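Local structure of mnemiopsin 1 (Mnemiopsis leidyi, 5VP3) at residues A[55-60]-A[76-81]. The protein emits light on binding calcium, as a Ca(2+)-regulated photoprotein of the EF-hand family. Numbering follows the deposited sequence.
Sequences EIMYWP and KMRAAV. With CD (cadmium ion), chain B.
The P60 ring carries the middle of this helix-helix contact, meeting both M77 and V81. Its CB lies 3.9 Å from M77 SD, and its CG lies 4.1 Å from V81 CG1. The aromatic rings of the same turn point elsewhere. The edge of Y58 stands over one face of W59, with Y58 CD2 3.6 Å above the centre of the W59 ring plane. W59 CE2 in turn lies at the edge of Y58, in its plane. W59 also meets the ring of F43.

V81 sits among three residues of helix 53-66. Its CG1 is anti to the backbone N (chi1 175°), and this branch reaches I56 CG2 at 3.9 Å. In the conformer described, M57 SD also approaches V81 CG1, at 3.5 Å. M57 was modelled in two conformers, so this close approach is tentative. The same conformer places its methyl beside the aliphatic CG of R78. The R78 guanidinium pairs instead with E75 of its own helix.

The M77 chain is extended to SD and then bends (chi3 75°). The bend sets its methyl CE 3.3 Å from P60 O. Y131 of helix 123-135 packs on both P60 and M77, and L127 touches V81.

The two helix segments run roughly antiparallel, at 146°. Helix 53-66 is the exiting helix of an EF-hand, kinked near P60, which has no N-H to give. At its start E55 binds cadmium with both carboxylate oxygens, OE2 at 2.4 Å and OE1 at 2.8 Å. D44, D46, D48 and K50 O complete the protein ligands. No hydrogen bond or salt bridge joins the two segments, so their mutual hold is van der Waals and apolar, with the metal-bound charge set apart from it.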
loop_
_atom_site.group_PDB
_atom_site.type_symbol
_atom_site.label_atom_id
_atom_site.label_comp_id
_atom_site.label_asym_id
_atom_site.label_seq_id
_atom_site.Cartn_x
_atom_site.Cartn_y
_atom_site.Cartn_z
ATOM N N GLU A 55 -2.137 13.731 -4.023
ATOM C CA GLU A 55 -3.390 13.125 -3.619
ATOM C C GLU A 55 -3.142 11.919 -2.722
ATOM O O GLU A 55 -3.812 11.753 -1.698
ATOM C CB GLU A 55 -4.174 12.761 -4.878
ATOM C CG GLU A 55 -4.563 13.968 -5.710
ATOM C CD GLU A 55 -5.207 13.555 -7.024
ATOM O OE1 GLU A 55 -4.660 12.627 -7.653
ATOM O OE2 GLU A 55 -6.258 14.124 -7.410
ATOM N N ILE A 56 -2.149 11.095 -3.071
ATOM C CA ILE A 56 -1.787 9.919 -2.270
ATOM C C ILE A 56 -1.422 10.312 -0.836
ATOM O O ILE A 56 -1.793 9.624 0.120
ATOM C CB ILE A 56 -0.610 9.182 -2.947
ATOM C CG1 ILE A 56 -1.017 8.504 -4.264
ATOM C CG2 ILE A 56 0.027 8.201 -2.006
ATOM C CD1 ILE A 56 -2.249 7.642 -4.128
ATOM N N MET A 57 -0.675 11.404 -0.673
ATOM C CA MET A 57 -0.149 11.785 0.632
ATOM C C MET A 57 -1.194 12.395 1.560
ATOM O O MET A 57 -0.912 12.577 2.751
ATOM C CB MET A 57 1.017 12.755 0.435
ATOM C CG MET A 57 2.175 12.106 -0.296
ATOM S SD MET A 57 2.778 10.590 0.493
ATOM C CE MET A 57 2.934 11.183 2.172
ATOM N N TYR A 58 -2.393 12.683 1.062
ATOM C CA TYR A 58 -3.471 13.151 1.924
ATOM C C TYR A 58 -3.806 12.118 3.003
ATOM O O TYR A 58 -4.190 12.474 4.129
ATOM C CB TYR A 58 -4.679 13.490 1.041
ATOM C CG TYR A 58 -6.002 13.702 1.726
ATOM C CD1 TYR A 58 -6.397 14.953 2.140
ATOM C CD2 TYR A 58 -6.881 12.661 1.896
ATOM C CE1 TYR A 58 -7.624 15.153 2.746
ATOM C CE2 TYR A 58 -8.117 12.855 2.488
ATOM C CZ TYR A 58 -8.473 14.100 2.908
ATOM O OH TYR A 58 -9.687 14.296 3.502
ATOM N N TRP A 59 -3.611 10.857 2.717
ATOM C CA TRP A 59 -4.104 9.831 3.622
ATOM C C TRP A 59 -3.160 9.611 4.798
ATOM O O TRP A 59 -3.618 9.624 5.956
ATOM C CB TRP A 59 -4.356 8.552 2.823
ATOM C CG TRP A 59 -5.416 8.828 1.798
ATOM C CD1 TRP A 59 -5.211 9.073 0.482
ATOM C CD2 TRP A 59 -6.832 8.971 2.018
ATOM N NE1 TRP A 59 -6.405 9.347 -0.143
ATOM C CE2 TRP A 59 -7.413 9.299 0.776
ATOM C CE3 TRP A 59 -7.658 8.872 3.141
ATOM C CZ2 TRP A 59 -8.777 9.485 0.613
ATOM C CZ3 TRP A 59 -9.013 9.076 2.982
ATOM C CH2 TRP A 59 -9.560 9.371 1.712
ATOM N N PRO A 60 -1.857 9.413 4.565
ATOM C CA PRO A 60 -0.933 9.352 5.707
ATOM C C PRO A 60 -0.920 10.631 6.482
ATOM O O PRO A 60 -0.758 10.606 7.703
ATOM C CB PRO A 60 0.430 9.085 5.065
ATOM C CG PRO A 60 0.261 9.432 3.591
ATOM C CD PRO A 60 -1.162 9.122 3.295
ATOM N N LYS A 76 9.508 8.687 8.497
ATOM C CA LYS A 76 9.606 7.321 7.973
ATOM C C LYS A 76 8.351 6.896 7.212
ATOM O O LYS A 76 8.449 6.188 6.198
ATOM C CB LYS A 76 9.868 6.325 9.106
ATOM C CG LYS A 76 11.267 6.372 9.654
ATOM C CD LYS A 76 12.332 6.075 8.564
ATOM C CE LYS A 76 13.774 6.123 9.103
ATOM N NZ LYS A 76 13.966 5.120 10.201
ATOM N N MET A 77 7.163 7.225 7.738
ATOM C CA MET A 77 5.923 6.882 7.063
ATOM C C MET A 77 5.799 7.626 5.746
ATOM O O MET A 77 5.406 7.035 4.728
ATOM C CB MET A 77 4.722 7.213 7.956
ATOM C CG MET A 77 3.377 7.242 7.192
ATOM S SD MET A 77 1.943 7.416 8.251
ATOM C CE MET A 77 2.047 9.128 8.703
ATOM N N ARG A 78 6.083 8.938 5.758
ATOM C CA ARG A 78 6.084 9.730 4.524
ATOM C C ARG A 78 7.001 9.099 3.484
ATOM O O ARG A 78 6.601 8.882 2.342
ATOM C CB ARG A 78 6.524 11.178 4.800
ATOM C CG ARG A 78 6.439 12.157 3.585
ATOM C CD ARG A 78 7.459 13.322 3.657
ATOM N NE ARG A 78 8.822 12.771 3.712
ATOM C CZ ARG A 78 9.460 12.182 2.686
ATOM N NH1 ARG A 78 8.891 12.088 1.496
ATOM N NH2 ARG A 78 10.679 11.667 2.856
ATOM N N ALA A 79 8.248 8.806 3.871
ATOM C CA ALA A 79 9.200 8.177 2.956
ATOM C C ALA A 79 8.674 6.867 2.412
ATOM O O ALA A 79 8.858 6.553 1.229
ATOM C CB ALA A 79 10.517 7.912 3.679
ATOM N N ALA A 80 8.151 6.016 3.300
ATOM C CA ALA A 80 7.673 4.700 2.870
ATOM C C ALA A 80 6.515 4.816 1.895
ATOM O O ALA A 80 6.453 4.085 0.902
ATOM C CB ALA A 80 7.245 3.889 4.080
ATOM N N VAL A 81 5.577 5.733 2.171
ATOM C CA VAL A 81 4.452 5.929 1.280
ATOM C C VAL A 81 4.940 6.428 -0.063
ATOM O O VAL A 81 4.476 5.974 -1.106
ATOM C CB VAL A 81 3.419 6.897 1.898
ATOM C CG1 VAL A 81 2.327 7.184 0.929
ATOM C CG2 VAL A 81 2.803 6.290 3.119
HETATM CD CD CD B . -6.414 13.394 -9.659
HETATM O O HOH W 1 -4.566 14.870 -10.343
#